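PDB 2HAY: putative NAD(P)H-flavin oxidoreductase from Streptococcus pyogenes serotype M1, which binds FMN and, as a member of the nitroreductase family, probably catalyses NAD(P)H-dependent reduction of substrates through the flavin. Local coordinates for residues I164-N178 and E192-L204. Numbering follows the deposited sequence.
Sequences IDTCPIEGFHYDKVN and EGIASMLSLGYRL. With FMN (flavin mononucleotide), chain I.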
ATOM      1  N   ILE B 164       2.115  19.427   1.012  1.00 26.03           N
ATOM      2  CA  ILE B 164       1.779  19.186  -0.376  1.00 25.93           C
ATOM      3  C   ILE B 164       0.532  18.300  -0.393  1.00 26.37           C
ATOM      4  O   ILE B 164       0.485  17.264   0.269  1.00 25.07           O
ATOM      5  CB  ILE B 164       2.975  18.536  -1.131  1.00 25.50           C
ATOM      6  CG1 ILE B 164       4.129  19.541  -1.224  1.00 23.70           C
ATOM      7  CG2 ILE B 164       2.551  17.992  -2.509  1.00 25.52           C
ATOM      8  CD1 ILE B 164       5.438  18.922  -1.698  1.00 22.83           C
ATOM      9  N   ASP B 165      -0.481  18.764  -1.118  1.00 26.45           N
ATOM     10  CA  ASP B 165      -1.682  18.007  -1.349  1.00 27.31           C
ATOM     11  C   ASP B 165      -1.525  16.927  -2.434  1.00 27.84           C
ATOM     12  O   ASP B 165      -0.708  17.017  -3.356  1.00 27.42           O
ATOM     13  CB  ASP B 165      -2.832  18.933  -1.690  1.00 27.33           C
ATOM     14  CG  ASP B 165      -3.322  19.678  -0.480  1.00 28.21           C
ATOM     15  OD1 ASP B 165      -3.747  19.008   0.487  1.00 29.72           O
ATOM     16  OD2 ASP B 165      -3.226  20.910  -0.470  1.00 28.00           O
ATOM     17  N   THR B 166      -2.377  15.926  -2.325  1.00 28.43           N
ATOM     18  CA  THR B 166      -2.176  14.718  -3.040  1.00 29.48           C
ATOM     19  C   THR B 166      -3.552  14.160  -3.393  1.00 29.09           C
ATOM     20  O   THR B 166      -4.568  14.618  -2.838  1.00 29.46           O
ATOM     21  CB  THR B 166      -1.365  13.823  -2.066  1.00 30.44           C
ATOM     22  OG1 THR B 166      -0.105  13.473  -2.643  1.00 34.13           O
ATOM     23  CG2 THR B 166      -2.129  12.680  -1.580  1.00 28.54           C
ATOM     24  N   CYS B 167      -3.594  13.225  -4.345  1.00 28.96           N
ATOM     25  CA  CYS B 167      -4.782  12.398  -4.605  1.00 28.24           C
ATOM     26  C   CYS B 167      -4.370  11.049  -5.211  1.00 28.03           C
ATOM     27  O   CYS B 167      -3.725  11.011  -6.271  1.00 27.15           O
ATOM     28  CB  CYS B 167      -5.760  13.107  -5.548  1.00 28.07           C
ATOM     29  SG  CYS B 167      -7.421  12.336  -5.662  1.00 29.91           S
ATOM     30  N   PRO B 168      -4.757   9.936  -4.555  1.00 27.53           N
ATOM     31  CA  PRO B 168      -4.422   8.627  -5.113  1.00 27.36           C
ATOM     32  C   PRO B 168      -5.516   8.269  -6.119  1.00 27.57           C
ATOM     33  O   PRO B 168      -6.682   8.502  -5.828  1.00 28.11           O
ATOM     34  CB  PRO B 168      -4.421   7.702  -3.886  1.00 26.67           C
ATOM     35  CG  PRO B 168      -5.298   8.387  -2.865  1.00 26.88           C
ATOM     36  CD  PRO B 168      -5.532   9.832  -3.300  1.00 27.24           C
ATOM     37  N   ILE B 169      -5.150   7.770  -7.299  1.00 26.98           N
ATOM     38  CA  ILE B 169      -6.113   7.591  -8.383  1.00 26.94           C
ATOM     39  C   ILE B 169      -6.127   6.146  -8.954  1.00 26.69           C
ATOM     40  O   ILE B 169      -5.080   5.619  -9.341  1.00 26.49           O
ATOM     41  CB  ILE B 169      -5.887   8.673  -9.517  1.00 27.30           C
ATOM     42  CG1 ILE B 169      -6.013  10.113  -8.950  1.00 26.11           C
ATOM     43  CG2 ILE B 169      -6.883   8.498 -10.637  1.00 26.92           C
ATOM     44  CD1 ILE B 169      -5.308  11.210  -9.773  1.00 26.27           C
ATOM     45  N   GLU B 170      -7.313   5.529  -8.967  1.00 26.27           N
ATOM     46  CA  GLU B 170      -7.563   4.255  -9.653  1.00 26.13           C
ATOM     47  C   GLU B 170      -8.659   4.375 -10.700  1.00 26.40           C
ATOM     48  O   GLU B 170      -8.931   3.401 -11.397  1.00 26.59           O
ATOM     49  CB  GLU B 170      -8.014   3.165  -8.658  1.00 26.72           C
ATOM     50  CG  GLU B 170      -6.948   2.595  -7.766  1.00 25.30           C
ATOM     51  CD  GLU B 170      -7.478   1.507  -6.851  1.00 26.14           C
ATOM     52  OE1 GLU B 170      -8.714   1.350  -6.758  1.00 26.50           O
ATOM     53  OE2 GLU B 170      -6.666   0.799  -6.212  1.00 25.00           O
ATOM     54  N   GLY B 171      -9.293   5.552 -10.791  1.00 25.68           N
ATOM     55  CA  GLY B 171     -10.480   5.772 -11.598  1.00 24.29           C
ATOM     56  C   GLY B 171     -10.127   6.062 -13.047  1.00 24.78           C
ATOM     57  O   GLY B 171     -10.261   7.192 -13.513  1.00 24.54           O
ATOM     58  N   PHE B 172      -9.664   5.032 -13.749  1.00 24.45           N
ATOM     59  CA  PHE B 172      -9.334   5.129 -15.167  1.00 24.26           C
ATOM     60  C   PHE B 172      -9.368   3.738 -15.773  1.00 24.60           C
ATOM     61  O   PHE B 172      -9.330   2.740 -15.035  1.00 23.41           O
ATOM     62  CB  PHE B 172      -7.979   5.804 -15.402  1.00 24.43           C
ATOM     63  CG  PHE B 172      -6.820   5.107 -14.759  1.00 24.12           C
ATOM     64  CD1 PHE B 172      -6.372   5.489 -13.502  1.00 25.35           C
ATOM     65  CD2 PHE B 172      -6.165   4.084 -15.405  1.00 24.30           C
ATOM     66  CE1 PHE B 172      -5.282   4.848 -12.895  1.00 23.11           C
ATOM     67  CE2 PHE B 172      -5.076   3.443 -14.805  1.00 20.04           C
ATOM     68  CZ  PHE B 172      -4.654   3.825 -13.552  1.00 25.08           C
ATOM     69  N   HIS B 173      -9.483   3.678 -17.111  1.00 24.34           N
ATOM     70  CA  HIS B 173      -9.499   2.404 -17.825  1.00 24.12           C
ATOM     71  C   HIS B 173      -8.068   1.926 -17.967  1.00 24.03           C
ATOM     72  O   HIS B 173      -7.296   2.450 -18.783  1.00 23.52           O
ATOM     73  CB  HIS B 173     -10.143   2.574 -19.217  1.00 24.91           C
ATOM     74  CG  HIS B 173     -10.585   1.288 -19.842  1.00 23.85           C
ATOM     75  ND1 HIS B 173      -9.701   0.383 -20.386  1.00 25.61           N
ATOM     76  CD2 HIS B 173     -11.819   0.749 -19.994  1.00 22.33           C
ATOM     77  CE1 HIS B 173     -10.370  -0.650 -20.870  1.00 26.93           C
ATOM     78  NE2 HIS B 173     -11.659  -0.451 -20.647  1.00 25.58           N
ATOM     79  N   TYR B 174      -7.718   0.923 -17.166  1.00 24.60           N
ATOM     80  CA  TYR B 174      -6.338   0.431 -17.101  1.00 24.88           C
ATOM     81  C   TYR B 174      -5.816  -0.014 -18.469  1.00 25.82           C
ATOM     82  O   TYR B 174      -4.760   0.433 -18.896  1.00 25.86           O
ATOM     83  CB  TYR B 174      -6.216  -0.667 -16.030  1.00 25.50           C
ATOM     84  CG  TYR B 174      -6.031  -0.104 -14.639  1.00 25.86           C
ATOM     85  CD1 TYR B 174      -7.017   0.684 -14.035  1.00 26.45           C
ATOM     86  CD2 TYR B 174      -4.856  -0.325 -13.936  1.00 26.46           C
ATOM     87  CE1 TYR B 174      -6.831   1.231 -12.751  1.00 26.93           C
ATOM     88  CE2 TYR B 174      -4.670   0.200 -12.656  1.00 24.54           C
ATOM     89  CZ  TYR B 174      -5.656   0.975 -12.081  1.00 26.16           C
ATOM     90  OH  TYR B 174      -5.458   1.496 -10.818  1.00 26.43           O
ATOM     91  N   ASP B 175      -6.568  -0.852 -19.188  1.00 26.53           N
ATOM     92  CA  ASP B 175      -6.116  -1.336 -20.491  1.00 27.48           C
ATOM     93  C   ASP B 175      -5.836  -0.180 -21.464  1.00 27.40           C
ATOM     94  O   ASP B 175      -4.772  -0.132 -22.106  1.00 26.34           O
ATOM     95  CB  ASP B 175      -7.160  -2.304 -21.076  1.00 28.90           C
ATOM     96  CG  ASP B 175      -6.838  -2.757 -22.495  1.00 30.15           C
ATOM     97  OD1 ASP B 175      -6.101  -3.742 -22.635  1.00 28.80           O
ATOM     98  OD2 ASP B 175      -7.377  -2.150 -23.457  1.00 35.21           O
ATOM     99  N   LYS B 176      -6.794   0.739 -21.574  1.00 27.08           N
ATOM    100  CA  LYS B 176      -6.649   1.894 -22.429  1.00 28.22           C
ATOM    101  C   LYS B 176      -5.455   2.789 -22.062  1.00 27.84           C
ATOM    102  O   LYS B 176      -4.735   3.241 -22.938  1.00 28.11           O
ATOM    103  CB  LYS B 176      -7.947   2.709 -22.449  1.00 28.36           C
ATOM    104  CG  LYS B 176      -9.066   1.994 -23.195  1.00 28.96           C
ATOM    105  CD  LYS B 176     -10.356   2.812 -23.218  1.00 30.31           C
ATOM    106  CE  LYS B 176     -11.584   1.979 -23.712  1.00 32.57           C
ATOM    107  NZ  LYS B 176     -12.869   2.595 -23.150  1.00 34.24           N
ATOM    108  N   VAL B 177      -5.242   3.020 -20.767  1.00 27.83           N
ATOM    109  CA  VAL B 177      -4.139   3.868 -20.294  1.00 27.34           C
ATOM    110  C   VAL B 177      -2.804   3.179 -20.500  1.00 27.47           C
ATOM    111  O   VAL B 177      -1.836   3.818 -20.939  1.00 27.39           O
ATOM    112  CB  VAL B 177      -4.359   4.304 -18.820  1.00 27.05           C
ATOM    113  CG1 VAL B 177      -3.119   4.960 -18.262  1.00 27.01           C
ATOM    114  CG2 VAL B 177      -5.537   5.280 -18.762  1.00 26.84           C
ATOM    115  N   ASN B 178      -2.760   1.878 -20.195  1.00 26.49           N
ATOM    116  CA  ASN B 178      -1.634   1.029 -20.568  1.00 26.38           C
ATOM    117  C   ASN B 178      -1.302   1.118 -22.050  1.00 25.75           C
ATOM    118  O   ASN B 178      -0.145   1.200 -22.425  1.00 25.18           O
ATOM    119  CB  ASN B 178      -1.886  -0.430 -20.179  1.00 25.75           C
ATOM    120  CG  ASN B 178      -1.484  -0.734 -18.723  1.00 26.27           C
ATOM    121  OD1 ASN B 178      -0.583  -0.115 -18.185  1.00 26.57           O
ATOM    122  ND2 ASN B 178      -2.142  -1.719 -18.108  1.00 25.06           N
ATOM    123  N   GLU B 192       5.405  -4.944 -17.796  1.00 27.17           N
ATOM    124  CA  GLU B 192       4.901  -4.051 -16.748  1.00 27.14           C
ATOM    125  C   GLU B 192       3.544  -3.442 -17.120  1.00 26.92           C
ATOM    126  O   GLU B 192       3.119  -3.464 -18.292  1.00 26.39           O
ATOM    127  CB  GLU B 192       5.913  -2.939 -16.410  1.00 26.77           C
ATOM    128  CG  GLU B 192       6.114  -1.865 -17.474  1.00 27.04           C
ATOM    129  CD  GLU B 192       7.457  -1.120 -17.383  1.00 28.35           C
ATOM    130  OE1 GLU B 192       8.133  -1.104 -16.302  1.00 30.18           O
ATOM    131  OE2 GLU B 192       7.856  -0.558 -18.423  1.00 30.09           O
ATOM    132  N   GLY B 193       2.855  -2.954 -16.094  1.00 26.38           N
ATOM    133  CA  GLY B 193       1.537  -2.338 -16.236  1.00 26.50           C
ATOM    134  C   GLY B 193       1.333  -1.291 -15.141  1.00 26.64           C
ATOM    135  O   GLY B 193       1.943  -1.342 -14.067  1.00 26.70           O
ATOM    136  N   ILE B 194       0.494  -0.318 -15.423  1.00 26.67           N
ATOM    137  CA  ILE B 194       0.221   0.699 -14.436  1.00 26.81           C
ATOM    138  C   ILE B 194      -0.572   0.096 -13.254  1.00 27.26           C
ATOM    139  O   ILE B 194      -1.454  -0.744 -13.462  1.00 27.27           O
ATOM    140  CB  ILE B 194      -0.499   1.934 -15.090  1.00 27.45           C
ATOM    141  CG1 ILE B 194      -0.512   3.125 -14.111  1.00 26.69           C
ATOM    142  CG2 ILE B 194      -1.908   1.567 -15.643  1.00 24.29           C
ATOM    143  CD1 ILE B 194      -0.824   4.467 -14.781  1.00 27.51           C
ATOM    144  N   ALA B 195      -0.225   0.523 -12.034  1.00 27.06           N
ATOM    145  CA  ALA B 195      -0.908   0.124 -10.811  1.00 27.03           C
ATOM    146  C   ALA B 195      -1.896   1.214 -10.369  1.00 26.88           C
ATOM    147  O   ALA B 195      -3.051   0.929  -9.977  1.00 26.47           O
ATOM    148  CB  ALA B 195       0.124  -0.159  -9.712  1.00 27.13           C
ATOM    149  N   SER B 196      -1.439   2.457 -10.439  1.00 26.12           N
ATOM    150  CA  SER B 196      -2.248   3.602 -10.038  1.00 27.08           C
ATOM    151  C   SER B 196      -1.571   4.922 -10.485  1.00 26.86           C
ATOM    152  O   SER B 196      -0.481   4.912 -11.076  1.00 26.76           O
ATOM    153  CB  SER B 196      -2.461   3.570  -8.503  1.00 26.26           C
ATOM    154  OG  SER B 196      -1.240   3.790  -7.840  1.00 26.03           O
HETATM  155  N   MSE B 197      -2.220   6.044 -10.204  1.00 27.40           N
HETATM  156  CA  MSE B 197      -1.623   7.355 -10.414  1.00 28.90           C
HETATM  157  C   MSE B 197      -1.720   8.158  -9.115  1.00 28.38           C
HETATM  158  O   MSE B 197      -2.559   7.871  -8.261  1.00 28.97           O
HETATM  159  CB  MSE B 197      -2.369   8.111 -11.523  1.00 29.58           C
HETATM  160  CG  MSE B 197      -2.506   7.396 -12.854  1.00 29.97           C
HETATM  161 SE   MSE B 197      -3.797   8.366 -14.027  0.55 32.40          SE
HETATM  162  CE  MSE B 197      -3.908   7.104 -15.461  1.00 29.74           C
ATOM    163  N   LEU B 198      -0.878   9.171  -8.980  1.00 27.60           N
ATOM    164  CA  LEU B 198      -0.920  10.065  -7.835  1.00 27.63           C
ATOM    165  C   LEU B 198      -0.758  11.498  -8.347  1.00 27.64           C
ATOM    166  O   LEU B 198       0.251  11.816  -8.954  1.00 27.37           O
ATOM    167  CB  LEU B 198       0.228   9.725  -6.865  1.00 27.29           C
ATOM    168  CG  LEU B 198       0.363  10.573  -5.601  1.00 27.07           C
ATOM    169  CD1 LEU B 198      -0.857  10.377  -4.677  1.00 23.95           C
ATOM    170  CD2 LEU B 198       1.642  10.168  -4.902  1.00 28.11           C
ATOM    171  N   SER B 199      -1.742  12.361  -8.126  1.00 27.67           N
ATOM    172  CA  SER B 199      -1.531  13.791  -8.390  1.00 27.49           C
ATOM    173  C   SER B 199      -0.978  14.481  -7.151  1.00 27.37           C
ATOM    174  O   SER B 199      -1.303  14.109  -6.038  1.00 27.07           O
ATOM    175  CB  SER B 199      -2.822  14.479  -8.838  1.00 27.97           C
ATOM    176  OG  SER B 199      -3.854  14.234  -7.910  1.00 26.91           O
ATOM    177  N   LEU B 200      -0.130  15.481  -7.361  1.00 27.36           N
ATOM    178  CA  LEU B 200       0.433  16.252  -6.270  1.00 27.37           C
ATOM    179  C   LEU B 200       0.361  17.759  -6.603  1.00 27.35           C
ATOM    180  O   LEU B 200       0.393  18.147  -7.779  1.00 26.55           O
ATOM    181  CB  LEU B 200       1.870  15.811  -5.973  1.00 26.70           C
ATOM    182  CG  LEU B 200       2.114  14.309  -5.859  1.00 29.10           C
ATOM    183  CD1 LEU B 200       2.661  13.771  -7.206  1.00 31.17           C
ATOM    184  CD2 LEU B 200       3.086  14.007  -4.762  1.00 28.42           C
ATOM    185  N   GLY B 201       0.240  18.584  -5.565  1.00 27.37           N
ATOM    186  CA  GLY B 201       0.140  20.045  -5.743  1.00 27.63           C
ATOM    187  C   GLY B 201      -0.359  20.713  -4.486  1.00 27.09           C
ATOM    188  O   GLY B 201      -0.234  20.175  -3.411  1.00 27.92           O
ATOM    189  N   TYR B 202      -0.924  21.899  -4.622  1.00 27.32           N
ATOM    190  CA  TYR B 202      -1.474  22.628  -3.498  1.00 26.48           C
ATOM    191  C   TYR B 202      -2.936  22.866  -3.770  1.00 27.06           C
ATOM    192  O   TYR B 202      -3.306  23.323  -4.855  1.00 25.90           O
ATOM    193  CB  TYR B 202      -0.712  23.938  -3.273  1.00 25.87           C
ATOM    194  CG  TYR B 202       0.745  23.666  -3.053  1.00 25.83           C
ATOM    195  CD1 TYR B 202       1.678  23.785  -4.101  1.00 23.71           C
ATOM    196  CD2 TYR B 202       1.196  23.219  -1.805  1.00 23.83           C
ATOM    197  CE1 TYR B 202       3.039  23.493  -3.878  1.00 25.95           C
ATOM    198  CE2 TYR B 202       2.528  22.934  -1.573  1.00 24.69           C
ATOM    199  CZ  TYR B 202       3.448  23.064  -2.601  1.00 26.42           C
ATOM    200  OH  TYR B 202       4.765  22.753  -2.307  1.00 26.29           O
ATOM    201  N   ARG B 203      -3.767  22.545  -2.777  1.00 27.78           N
ATOM    202  CA  ARG B 203      -5.196  22.667  -2.947  1.00 29.23           C
ATOM    203  C   ARG B 203      -5.549  24.110  -3.325  1.00 31.02           C
ATOM    204  O   ARG B 203      -4.970  25.061  -2.795  1.00 30.60           O
ATOM    205  CB  ARG B 203      -5.926  22.243  -1.676  1.00 28.87           C
ATOM    206  CG  ARG B 203      -5.777  23.236  -0.514  1.00 28.94           C
ATOM    207  CD  ARG B 203      -6.406  22.701   0.744  1.00 29.41           C
ATOM    208  NE  ARG B 203      -5.758  21.461   1.158  1.00 30.43           N
ATOM    209  CZ  ARG B 203      -6.091  20.750   2.229  1.00 30.09           C
ATOM    210  NH1 ARG B 203      -7.081  21.154   3.005  1.00 28.13           N
ATOM    211  NH2 ARG B 203      -5.428  19.634   2.523  1.00 28.66           N
ATOM    212  N   LEU B 204      -6.488  24.249  -4.253  1.00 33.30           N
ATOM    213  CA  LEU B 204      -7.092  25.537  -4.561  1.00 35.66           C
ATOM    214  C   LEU B 204      -7.748  26.103  -3.298  1.00 37.52           C
ATOM    215  O   LEU B 204      -7.525  27.260  -2.953  1.00 37.17           O
ATOM    216  CB  LEU B 204      -8.114  25.364  -5.687  1.00 35.36           C
ATOM    217  CG  LEU B 204      -8.693  26.588  -6.392  1.00 36.88           C
ATOM    218  CD1 LEU B 204      -7.597  27.465  -7.002  1.00 36.62           C
ATOM    219  CD2 LEU B 204      -9.695  26.130  -7.453  1.00 35.56           C
TER
HETATM  220  N1  FMN I 701     -10.569  10.099  -5.751  1.00 42.94           N
HETATM  221  C2  FMN I 701     -11.013  10.509  -7.019  1.00 43.41           C
HETATM  222  O2  FMN I 701     -11.670  11.567  -7.163  1.00 43.40           O
HETATM  223  N3  FMN I 701     -10.705   9.730  -8.141  1.00 42.00           N
HETATM  224  C4  FMN I 701      -9.997   8.535  -8.037  1.00 42.47           C
HETATM  225  O4  FMN I 701      -9.859   7.761  -8.992  1.00 37.42           O
HETATM  226  C4A FMN I 701      -9.561   8.109  -6.780  1.00 43.00           C
HETATM  227  N5  FMN I 701      -8.849   6.913  -6.695  1.00 43.60           N
HETATM  228  C5A FMN I 701      -8.383   6.459  -5.463  1.00 43.50           C
HETATM  229  C6  FMN I 701      -7.653   5.270  -5.407  1.00 41.94           C
HETATM  230  C7  FMN I 701      -7.181   4.803  -4.186  1.00 42.60           C
HETATM  231  C7M FMN I 701      -6.198   3.665  -4.193  1.00 38.20           C
HETATM  232  C8  FMN I 701      -7.439   5.531  -3.004  1.00 42.12           C
HETATM  233  C8M FMN I 701      -6.609   5.280  -1.786  1.00 36.16           C
HETATM  234  C9  FMN I 701      -8.175   6.728  -3.064  1.00 42.78           C
HETATM  235  C9A FMN I 701      -8.651   7.206  -4.304  1.00 43.37           C
HETATM  236  N10 FMN I 701      -9.375   8.421  -4.407  1.00 43.86           N
HETATM  237  C10 FMN I 701      -9.839   8.887  -5.639  1.00 43.49           C
HETATM  238  C1' FMN I 701      -9.650   9.249  -3.209  1.00 42.59           C
HETATM  239  C2' FMN I 701     -10.767   8.620  -2.360  1.00 45.99           C
HETATM  240  O2' FMN I 701     -12.050   8.996  -2.837  1.00 47.43           O
HETATM  241  C3' FMN I 701     -10.601   9.079  -0.906  1.00 44.96           C
HETATM  242  O3' FMN I 701      -9.326   8.717  -0.428  1.00 45.65           O
HETATM  243  C4' FMN I 701     -11.658   8.554   0.060  1.00 44.21           C
HETATM  244  O4' FMN I 701     -12.928   8.942  -0.437  1.00 42.50           O
HETATM  245  C5' FMN I 701     -11.406   9.092   1.483  1.00 44.37           C
HETATM  246  O5' FMN I 701     -11.421  10.525   1.574  1.00 41.60           O
HETATM  247  P   FMN I 701     -10.133  11.411   1.985  1.00 37.11           P
HETATM  248  O1P FMN I 701     -10.357  12.827   1.536  1.00 38.51           O
HETATM  249  O2P FMN I 701      -8.884  10.826   1.379  1.00 34.89           O
HETATM  250  O3P FMN I 701      -9.875  11.435   3.446  1.00 40.31           O
HETATM  251  O   HOH W   1      -2.212  -2.493 -15.422  1.00 17.00           O
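Strands 165-169 and 192-201 run antiparallel, their axes 4.7 Å apart at 162°. D165, C167 and I169 form hydrogen-bonded pairs with G201, S199 and M197, though the bond from D165 N to G201 O is weak; T166-L200 and P168-L198 are the non-hydrogen-bonded pairs between them. The ladder ends with M197 N to I169 O at 3.0 Å, after which the chain following I169 leaves the sheet and turns through G171 into helix 174-183.

At the opposite end, R203 grips the D165 carboxylate side-on: NH2 meets OD1 at 2.7 Å on its syn side, while NE reaches OD2 from above the carboxylate plane. Backbone N of R203 also donates to OD2, from the same face, so three bonds fix the carboxylate's rotation. Beyond the ladder, F172 and selenomethionine M197 make a Met-aromatic contact: CE sits over the ring centre in a CH-pi approach, 3.5 Å from the centroid and 8° off the normal, with SE oblique. Y174 CE1 lies over the opposite face, displaced toward the rim. The M197 chain, extended beyond CG, also carries CE to V177 CG1. Y174 OH donates to A195 O at 2.6 Å, and N178 OD1 accepts from I194 N at 3.0 Å, nearly straight at 172°; a water joins N178 ND2 to I194 O.

The end of strand 165-169, at E170 and G171, forms part of the FMN site: E170 N donates to FMN N5 at 3.1 Å and G171 N to FMN O4 at 2.9 Å. T166, P168 and L198 pack on M156 of helix 137-162, whereas I169 and M197 meet F85 of strand 84-91, the other neighbour of strand 192-201 in the sheet.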